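Local coordinates for period circadian protein homolog 2 (Mus musculus, PDB 3GDI), which acts in the mammalian circadian clock as a nuclear regulator of transcription and probably associates with itself and partner proteins through its tandem PAS domains, at residues A28-L33 and Q141-L146; I166-H171 and I263-V268; C175-V180 and T198-Q203. All coordinates share one frame; numbering follows the deposited sequence.

Interaction 1 of 3, residues A28-L33 and Q141-L146; sequences AVAVSL and QLCCLL
V29 and L146 meet through flat peptide groups: V29 N lies in the carbonyl plane of L146 and is 3.2 Å from L146 O. At C144 the donor stands off the plane: V31 N bonds C144 O at 2.9 Å from a position tilted 34° out of the carbonyl plane. The return bond from C144 N to V31 O is weak. The one side-chain amide, that of Q141, brings OE1 to 3.9 Å from S32 OG, a hydroxyl already bonded to S35 N and V34 N. The two strands run antiparallel, 26-31 and 142-150 being the first and last strands of the PAS-A sheet and neighbours in its 2-1-5-4-3 order. V29, V31, C144 and L146 face one side, where V29 CG1 packs on L146 CB at 4.3 Å; A30 and L145 face the other. C143 departs from the pairing. Its SG sits between the backbone N and the carbonyl carbon (chi1 76°) and lies 4.2 Å from A30 CB, while C143 CB presses on V31 O at 3.1 Å. Past the strand, L33 points toward the partner strand, its CB 3.3 Å from L142 O and its CD1 reaching C144 CB.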
loop_
_atom_site.group_PDB
_atom_site.type_symbol
_atom_site.label_atom_id
_atom_site.label_comp_id
_atom_site.label_asym_id
_atom_site.label_seq_id
_atom_site.Cartn_x
_atom_site.Cartn_y
_atom_site.Cartn_z
ATOM N N ALA A 28 -26.551 1.410 8.011
ATOM C CA ALA A 28 -25.617 0.854 8.976
ATOM C C ALA A 28 -25.710 -0.663 8.960
ATOM O O ALA A 28 -26.744 -1.224 8.599
ATOM C CB ALA A 28 -25.928 1.381 10.370
ATOM N N VAL A 29 -24.623 -1.320 9.347
ATOM C CA VAL A 29 -24.584 -2.773 9.378
ATOM C C VAL A 29 -23.528 -3.263 10.361
ATOM O O VAL A 29 -22.417 -2.738 10.409
ATOM C CB VAL A 29 -24.279 -3.347 7.976
ATOM C CG1 VAL A 29 -22.940 -2.825 7.484
ATOM C CG2 VAL A 29 -24.269 -4.863 8.025
ATOM N N ALA A 30 -23.896 -4.262 11.157
ATOM C CA ALA A 30 -22.989 -4.848 12.136
ATOM C C ALA A 30 -22.660 -6.230 11.607
ATOM O O ALA A 30 -23.559 -7.004 11.294
ATOM C CB ALA A 30 -23.670 -4.946 13.494
ATOM N N VAL A 31 -21.374 -6.540 11.513
ATOM C CA VAL A 31 -20.941 -7.822 10.974
ATOM C C VAL A 31 -20.060 -8.614 11.928
ATOM O O VAL A 31 -19.025 -8.126 12.376
ATOM C CB VAL A 31 -20.178 -7.604 9.650
ATOM C CG1 VAL A 31 -19.615 -8.914 9.132
ATOM C CG2 VAL A 31 -21.104 -6.988 8.631
ATOM N N SER A 32 -20.472 -9.842 12.226
ATOM C CA SER A 32 -19.714 -10.708 13.116
ATOM C C SER A 32 -18.280 -10.785 12.640
ATOM O O SER A 32 -18.026 -11.169 11.503
ATOM C CB SER A 32 -20.307 -12.114 13.128
ATOM O OG SER A 32 -19.423 -13.025 13.764
ATOM N N LEU A 33 -17.345 -10.434 13.515
ATOM C CA LEU A 33 -15.933 -10.464 13.161
ATOM C C LEU A 33 -15.434 -11.903 13.002
ATOM O O LEU A 33 -14.348 -12.141 12.476
ATOM C CB LEU A 33 -15.112 -9.736 14.228
ATOM C CG LEU A 33 -13.758 -9.191 13.767
ATOM C CD1 LEU A 33 -13.965 -8.154 12.666
ATOM C CD2 LEU A 33 -13.032 -8.576 14.952
ATOM N N GLN A 141 -19.512 -11.158 22.225
ATOM C CA GLN A 141 -18.713 -11.237 21.008
ATOM C C GLN A 141 -18.446 -9.851 20.440
ATOM O O GLN A 141 -19.353 -9.019 20.358
ATOM C CB GLN A 141 -19.434 -12.061 19.937
ATOM C CG GLN A 141 -20.735 -11.431 19.456
ATOM C CD GLN A 141 -21.037 -11.745 18.008
ATOM O OE1 GLN A 141 -20.324 -11.304 17.102
ATOM N NE2 GLN A 141 -22.095 -12.514 17.778
ATOM N N LEU A 142 -17.203 -9.607 20.039
ATOM C CA LEU A 142 -16.837 -8.322 19.463
ATOM C C LEU A 142 -16.853 -8.416 17.939
ATOM O O LEU A 142 -16.141 -9.232 17.350
ATOM C CB LEU A 142 -15.451 -7.883 19.956
ATOM C CG LEU A 142 -14.231 -8.785 19.732
ATOM C CD1 LEU A 142 -12.958 -7.990 20.000
ATOM C CD2 LEU A 142 -14.309 -10.005 20.639
ATOM N N CYS A 143 -17.680 -7.582 17.308
ATOM C CA CYS A 143 -17.802 -7.569 15.853
ATOM C C CYS A 143 -17.306 -6.254 15.235
ATOM O O CYS A 143 -16.306 -5.688 15.678
ATOM C CB CYS A 143 -19.259 -7.833 15.441
ATOM S SG CYS A 143 -20.391 -6.443 15.653
ATOM N N CYS A 144 -18.010 -5.777 14.210
ATOM C CA CYS A 144 -17.636 -4.544 13.519
ATOM C C CYS A 144 -18.835 -3.852 12.881
ATOM O O CYS A 144 -19.490 -4.409 12.007
ATOM C CB CYS A 144 -16.600 -4.843 12.432
ATOM S SG CYS A 144 -16.351 -3.493 11.249
ATOM N N LEU A 145 -19.123 -2.638 13.323
ATOM C CA LEU A 145 -20.235 -1.902 12.756
ATOM C C LEU A 145 -19.640 -0.987 11.705
ATOM O O LEU A 145 -18.465 -0.625 11.782
ATOM C CB LEU A 145 -20.954 -1.091 13.838
ATOM C CG LEU A 145 -22.281 -0.445 13.426
ATOM C CD1 LEU A 145 -23.128 -0.211 14.656
ATOM C CD2 LEU A 145 -22.032 0.862 12.691
ATOM N N LEU A 146 -20.442 -0.626 10.713
ATOM C CA LEU A 146 -19.966 0.242 9.648
ATOM C C LEU A 146 -21.038 1.178 9.143
ATOM O O LEU A 146 -22.177 0.775 8.914
ATOM C CB LEU A 146 -19.451 -0.579 8.461
ATOM C CG LEU A 146 -18.183 -1.412 8.631
ATOM C CD1 LEU A 146 -18.556 -2.867 8.825
ATOM C CD2 LEU A 146 -17.309 -1.257 7.395
#

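Interaction 2 of 3, residues I166-H171 and I263-V268; sequences IFTTTH and IGRHKV
R265 crosses I166 obliquely on one face of the sheet, with T168 beside its base. Its CB points to the face that also carries I166 and T168; CG is anti to the backbone N (chi1 -176°), and the chain runs extended from CG to NE. R265 CG lies 3.9 Å from I166 CG2 and a little further from T168 CG2. NE continues over the same I166 methyl, and CZ comes to 3.5 Å from I166 CG2, which sits over the centre of the guanidinium face. At the tip, NH1 is 3.3 Å from I166 CD1, and NH2 lies a little further from the same methyl. An alanine here would probably leave I166 CG2 without the flat group it packs on and CD1 without its neighbour NH1. Strands 166-171 and 259-268 are the first and last strands of the second PAS sheet, paired antiparallel at its middle. H266 N bonds F167 O at 2.7 Å, and G264 N bonds T169 O at 2.8 Å. On the opposite face the F167 ring receives a CH-pi contact from H266 CB, 4.0 Å from the ring centroid and 22° off its normal, while the two rings meet obliquely. The H266 ring also stands edge-to-face with W248, and G264 C lies over one of its faces, toward the rim. W255 of the second subunit packs on R265.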
loop_
_atom_site.group_PDB
_atom_site.type_symbol
_atom_site.label_atom_id
_atom_site.label_comp_id
_atom_site.label_asym_id
_atom_site.label_seq_id
_atom_site.Cartn_x
_atom_site.Cartn_y
_atom_site.Cartn_z
ATOM N N ILE A 166 -10.970 19.015 -6.457
ATOM C CA ILE A 166 -9.557 18.774 -6.228
ATOM C C ILE A 166 -9.294 17.420 -5.593
ATOM O O ILE A 166 -9.913 17.051 -4.596
ATOM C CB ILE A 166 -8.982 19.864 -5.278
ATOM C CG1 ILE A 166 -9.195 21.243 -5.898
ATOM C CG2 ILE A 166 -7.492 19.606 -4.977
ATOM C CD1 ILE A 166 -8.738 22.377 -5.007
ATOM N N PHE A 167 -8.371 16.676 -6.177
ATOM C CA PHE A 167 -7.990 15.385 -5.615
ATOM C C PHE A 167 -6.476 15.214 -5.782
ATOM O O PHE A 167 -5.857 15.884 -6.611
ATOM C CB PHE A 167 -8.746 14.237 -6.294
ATOM C CG PHE A 167 -8.327 13.986 -7.695
ATOM C CD1 PHE A 167 -8.840 14.750 -8.733
ATOM C CD2 PHE A 167 -7.434 12.968 -7.985
ATOM C CE1 PHE A 167 -8.475 14.502 -10.057
ATOM C CE2 PHE A 167 -7.053 12.703 -9.297
ATOM C CZ PHE A 167 -7.574 13.472 -10.342
ATOM N N THR A 168 -5.877 14.339 -4.983
ATOM C CA THR A 168 -4.441 14.121 -5.087
ATOM C C THR A 168 -4.088 12.667 -5.376
ATOM O O THR A 168 -4.859 11.758 -5.102
ATOM C CB THR A 168 -3.702 14.535 -3.802
ATOM O OG1 THR A 168 -3.938 13.557 -2.786
ATOM C CG2 THR A 168 -4.199 15.890 -3.305
ATOM N N THR A 169 -2.909 12.467 -5.950
ATOM C CA THR A 169 -2.415 11.141 -6.263
ATOM C C THR A 169 -0.963 11.085 -5.818
ATOM O O THR A 169 -0.254 12.099 -5.832
ATOM C CB THR A 169 -2.457 10.861 -7.761
ATOM O OG1 THR A 169 -1.652 11.829 -8.441
ATOM C CG2 THR A 169 -3.876 10.920 -8.283
ATOM N N THR A 170 -0.531 9.895 -5.419
ATOM C CA THR A 170 0.840 9.677 -4.984
ATOM C C THR A 170 1.379 8.465 -5.731
ATOM O O THR A 170 0.660 7.500 -5.931
ATOM C CB THR A 170 0.900 9.381 -3.477
ATOM O OG1 THR A 170 0.334 10.480 -2.758
ATOM C CG2 THR A 170 2.345 9.175 -3.018
ATOM N N HIS A 171 2.621 8.518 -6.177
ATOM C CA HIS A 171 3.194 7.362 -6.837
ATOM C C HIS A 171 4.681 7.176 -6.543
ATOM O O HIS A 171 5.393 8.126 -6.220
ATOM C CB HIS A 171 2.900 7.344 -8.354
ATOM C CG HIS A 171 3.503 8.465 -9.151
ATOM N ND1 HIS A 171 2.816 9.627 -9.443
ATOM C CD2 HIS A 171 4.663 8.535 -9.845
ATOM C CE1 HIS A 171 3.519 10.357 -10.288
ATOM N NE2 HIS A 171 4.645 9.716 -10.551
ATOM N N ILE A 263 4.078 13.382 -5.633
ATOM C CA ILE A 263 2.706 13.727 -5.267
ATOM C C ILE A 263 2.127 14.786 -6.173
ATOM O O ILE A 263 2.791 15.771 -6.487
ATOM C CB ILE A 263 2.603 14.256 -3.846
ATOM C CG1 ILE A 263 3.723 15.261 -3.593
ATOM C CG2 ILE A 263 2.638 13.115 -2.875
ATOM C CD1 ILE A 263 3.763 15.796 -2.173
ATOM N N GLY A 264 0.880 14.588 -6.582
ATOM C CA GLY A 264 0.231 15.548 -7.449
ATOM C C GLY A 264 -1.085 16.008 -6.856
ATOM O O GLY A 264 -1.818 15.226 -6.254
ATOM N N ARG A 265 -1.382 17.293 -7.010
ATOM C CA ARG A 265 -2.627 17.853 -6.507
ATOM C C ARG A 265 -3.348 18.320 -7.744
ATOM O O ARG A 265 -2.936 19.287 -8.373
ATOM C CB ARG A 265 -2.361 19.038 -5.593
ATOM C CG ARG A 265 -3.627 19.575 -4.973
ATOM C CD ARG A 265 -3.349 20.768 -4.133
ATOM N NE ARG A 265 -4.375 20.950 -3.119
ATOM C CZ ARG A 265 -5.393 21.791 -3.232
ATOM N NH1 ARG A 265 -5.519 22.530 -4.329
ATOM N NH2 ARG A 265 -6.275 21.899 -2.242
ATOM N N HIS A 266 -4.433 17.641 -8.079
ATOM C CA HIS A 266 -5.166 17.948 -9.289
ATOM C C HIS A 266 -6.457 18.723 -9.154
ATOM O O HIS A 266 -7.204 18.562 -8.195
ATOM C CB HIS A 266 -5.452 16.647 -10.029
ATOM C CG HIS A 266 -4.264 15.747 -10.133
ATOM N ND1 HIS A 266 -4.119 14.615 -9.361
ATOM C CD2 HIS A 266 -3.142 15.838 -10.883
ATOM C CE1 HIS A 266 -2.958 14.047 -9.632
ATOM N NE2 HIS A 266 -2.345 14.768 -10.552
ATOM N N LYS A 267 -6.711 19.561 -10.148
ATOM C CA LYS A 267 -7.924 20.353 -10.194
ATOM C C LYS A 267 -8.531 20.042 -11.547
ATOM O O LYS A 267 -7.912 20.297 -12.587
ATOM C CB LYS A 267 -7.590 21.840 -10.084
ATOM C CG LYS A 267 -8.729 22.685 -9.534
ATOM C CD LYS A 267 -9.440 23.479 -10.629
ATOM C CE LYS A 267 -8.578 24.646 -11.118
ATOM N NZ LYS A 267 -9.144 25.304 -12.333
ATOM N N VAL A 268 -9.721 19.451 -11.541
ATOM C CA VAL A 268 -10.363 19.128 -12.801
ATOM C C VAL A 268 -11.023 20.385 -13.324
ATOM O O VAL A 268 -11.993 20.888 -12.763
ATOM C CB VAL A 268 -11.384 17.949 -12.666
ATOM C CG1 VAL A 268 -11.588 17.593 -11.219
ATOM C CG2 VAL A 268 -12.694 18.288 -13.351
#

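Interaction 3 of 3, residues C175-V180 and T198-Q203; sequences CLFQAV and TPVLVQ
V200 sets its CG2 methyl over the centre of the F177 ring, a CH-pi contact 4.0 Å from the centroid and 12° off the normal. CG2 is anti to V200's carbonyl carbon and beside its backbone N, which also brings it to 3.1 Å from C175 O. The rim of the same ring is met in its plane by two groups: T198 OG1 lies 3.7 Å from F177 CD2, and Q203 CG lies 3.9 Å from F177 CE2. Two backbone hydrogen bonds hold these side chains in place. V200 N bonds C175 O at 2.9 Å (169° at the hydrogen), and F177 N bonds T198 O at 3.1 Å. Between them L176 and P199 form a single backbone bridge, with L176 CD1 against P199 CA. Water 1 donates to C175 O and accepts from L201 N, 3.1 Å away, so that the carbonyl oxygen takes two donors. One shell further out, T198 OG1 is anchored on L195 O, and F177 is bonded through its backbone to E197. Segment 198-203 leads into a weakly bonded helical turn, one of the short helices that follow strand 177-180 in the PAS fold. Beyond F177 the strand bulges, Q178 and A179 both facing T170 in a classic beta bulge. Around the contact, F234 of strand 227-235 touches F177 and Q203, T169 and H171 of strand 166-171 touch F177 and V200 respectively, helix 291-303 covers C175 and L201, and Y80 of the second subunit packs on T198 and P199.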
loop_
_atom_site.group_PDB
_atom_site.type_symbol
_atom_site.label_atom_id
_atom_site.label_comp_id
_atom_site.label_asym_id
_atom_site.label_seq_id
_atom_site.Cartn_x
_atom_site.Cartn_y
_atom_site.Cartn_z
ATOM N N CYS A 175 6.652 4.455 -10.921
ATOM C CA CYS A 175 5.439 4.980 -11.534
ATOM C C CYS A 175 4.130 4.211 -11.378
ATOM O O CYS A 175 3.273 4.280 -12.255
ATOM C CB CYS A 175 5.682 5.246 -13.019
ATOM S SG CYS A 175 6.775 6.651 -13.300
ATOM N N LEU A 176 3.985 3.481 -10.275
ATOM C CA LEU A 176 2.746 2.774 -9.977
ATOM C C LEU A 176 2.090 3.591 -8.859
ATOM O O LEU A 176 2.769 4.008 -7.917
ATOM C CB LEU A 176 3.034 1.368 -9.458
ATOM C CG LEU A 176 3.281 0.230 -10.440
ATOM C CD1 LEU A 176 3.801 0.775 -11.759
ATOM C CD2 LEU A 176 4.253 -0.767 -9.797
ATOM N N PHE A 177 0.787 3.830 -8.951
ATOM C CA PHE A 177 0.102 4.602 -7.905
ATOM C C PHE A 177 0.402 3.998 -6.541
ATOM O O PHE A 177 0.590 2.792 -6.426
ATOM C CB PHE A 177 -1.421 4.582 -8.116
ATOM C CG PHE A 177 -1.893 5.434 -9.263
ATOM C CD1 PHE A 177 -1.762 6.826 -9.221
ATOM C CD2 PHE A 177 -2.460 4.852 -10.387
ATOM C CE1 PHE A 177 -2.190 7.625 -10.286
ATOM C CE2 PHE A 177 -2.892 5.644 -11.457
ATOM C CZ PHE A 177 -2.754 7.036 -11.402
ATOM N N GLN A 178 0.452 4.831 -5.508
ATOM C CA GLN A 178 0.682 4.345 -4.152
ATOM C C GLN A 178 -0.594 4.601 -3.344
ATOM O O GLN A 178 -0.931 3.869 -2.401
ATOM C CB GLN A 178 1.875 5.071 -3.503
ATOM C CG GLN A 178 2.154 4.634 -2.063
ATOM C CD GLN A 178 1.346 5.438 -1.042
ATOM O OE1 GLN A 178 1.150 5.013 0.107
ATOM N NE2 GLN A 178 0.897 6.615 -1.450
ATOM N N ALA A 179 -1.290 5.664 -3.729
ATOM C CA ALA A 179 -2.520 6.039 -3.078
ATOM C C ALA A 179 -3.217 7.086 -3.914
ATOM O O ALA A 179 -2.596 7.764 -4.737
ATOM C CB ALA A 179 -2.234 6.591 -1.700
ATOM N N VAL A 180 -4.521 7.178 -3.698
ATOM C CA VAL A 180 -5.378 8.140 -4.355
ATOM C C VAL A 180 -6.227 8.626 -3.190
ATOM O O VAL A 180 -6.719 7.808 -2.404
ATOM C CB VAL A 180 -6.277 7.471 -5.395
ATOM C CG1 VAL A 180 -7.032 8.520 -6.152
ATOM C CG2 VAL A 180 -5.442 6.634 -6.349
ATOM N N THR A 198 -1.047 0.251 -10.077
ATOM C CA THR A 198 -1.163 0.181 -11.529
ATOM C C THR A 198 -0.372 1.336 -12.145
ATOM O O THR A 198 -0.135 2.351 -11.488
ATOM C CB THR A 198 -2.640 0.235 -11.974
ATOM O OG1 THR A 198 -3.140 1.571 -11.855
ATOM C CG2 THR A 198 -3.485 -0.687 -11.098
ATOM N N PRO A 199 0.041 1.203 -13.419
ATOM C CA PRO A 199 0.810 2.272 -14.064
ATOM C C PRO A 199 0.081 3.595 -14.123
ATOM O O PRO A 199 -1.057 3.668 -14.567
ATOM C CB PRO A 199 1.088 1.717 -15.470
ATOM C CG PRO A 199 1.042 0.220 -15.279
ATOM C CD PRO A 199 -0.158 0.077 -14.352
ATOM N N VAL A 200 0.755 4.638 -13.671
ATOM C CA VAL A 200 0.217 5.983 -13.700
ATOM C C VAL A 200 -0.044 6.373 -15.148
ATOM O O VAL A 200 -1.102 6.895 -15.485
ATOM C CB VAL A 200 1.240 6.974 -13.125
ATOM C CG1 VAL A 200 0.810 8.408 -13.399
ATOM C CG2 VAL A 200 1.418 6.716 -11.639
ATOM N N LEU A 201 0.939 6.107 -16.000
ATOM C CA LEU A 201 0.871 6.450 -17.414
ATOM C C LEU A 201 -0.293 5.855 -18.188
ATOM O O LEU A 201 -0.724 6.414 -19.193
ATOM C CB LEU A 201 2.185 6.070 -18.095
ATOM C CG LEU A 201 3.221 7.192 -18.151
ATOM C CD1 LEU A 201 3.265 7.890 -16.818
ATOM C CD2 LEU A 201 4.589 6.632 -18.521
ATOM N N VAL A 202 -0.795 4.719 -17.725
ATOM C CA VAL A 202 -1.911 4.065 -18.390
ATOM C C VAL A 202 -3.165 4.939 -18.351
ATOM O O VAL A 202 -3.901 5.026 -19.338
ATOM C CB VAL A 202 -2.160 2.652 -17.762
ATOM C CG1 VAL A 202 -3.628 2.284 -17.764
ATOM C CG2 VAL A 202 -1.398 1.623 -18.561
ATOM N N GLN A 203 -3.390 5.610 -17.227
ATOM C CA GLN A 203 -4.556 6.477 -17.078
ATOM C C GLN A 203 -4.454 7.776 -17.867
ATOM O O GLN A 203 -5.445 8.470 -18.043
ATOM C CB GLN A 203 -4.770 6.828 -15.609
ATOM C CG GLN A 203 -4.984 5.636 -14.717
ATOM C CD GLN A 203 -6.138 4.775 -15.170
ATOM O OE1 GLN A 203 -7.161 5.277 -15.622
ATOM N NE2 GLN A 203 -5.987 3.469 -15.029
HETATM O O HOH W 1 3.282 4.201 -15.469
#

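Interactions 1 and 2 join equivalent elements, the first and last strands of two PAS sheets built in the same order, with centres 34 Å apart on opposite sides of the chain's centre. Interaction 1 is largely buried, its side-chain contacts small and apolar, and no other chain touches it. Interaction 2 is only partly buried: aromatic packing fills one face, while arginine, lysine, isoleucines and two threonines line the other, which the second subunit reaches. Interaction 3, buried yet also touched by the second subunit, ties the edge strand to a helical turn by ring packing, two backbone bonds and a water. It is nested in the loop closed by interaction 2 and meets it directly, H171 CB packing against V200 CG2.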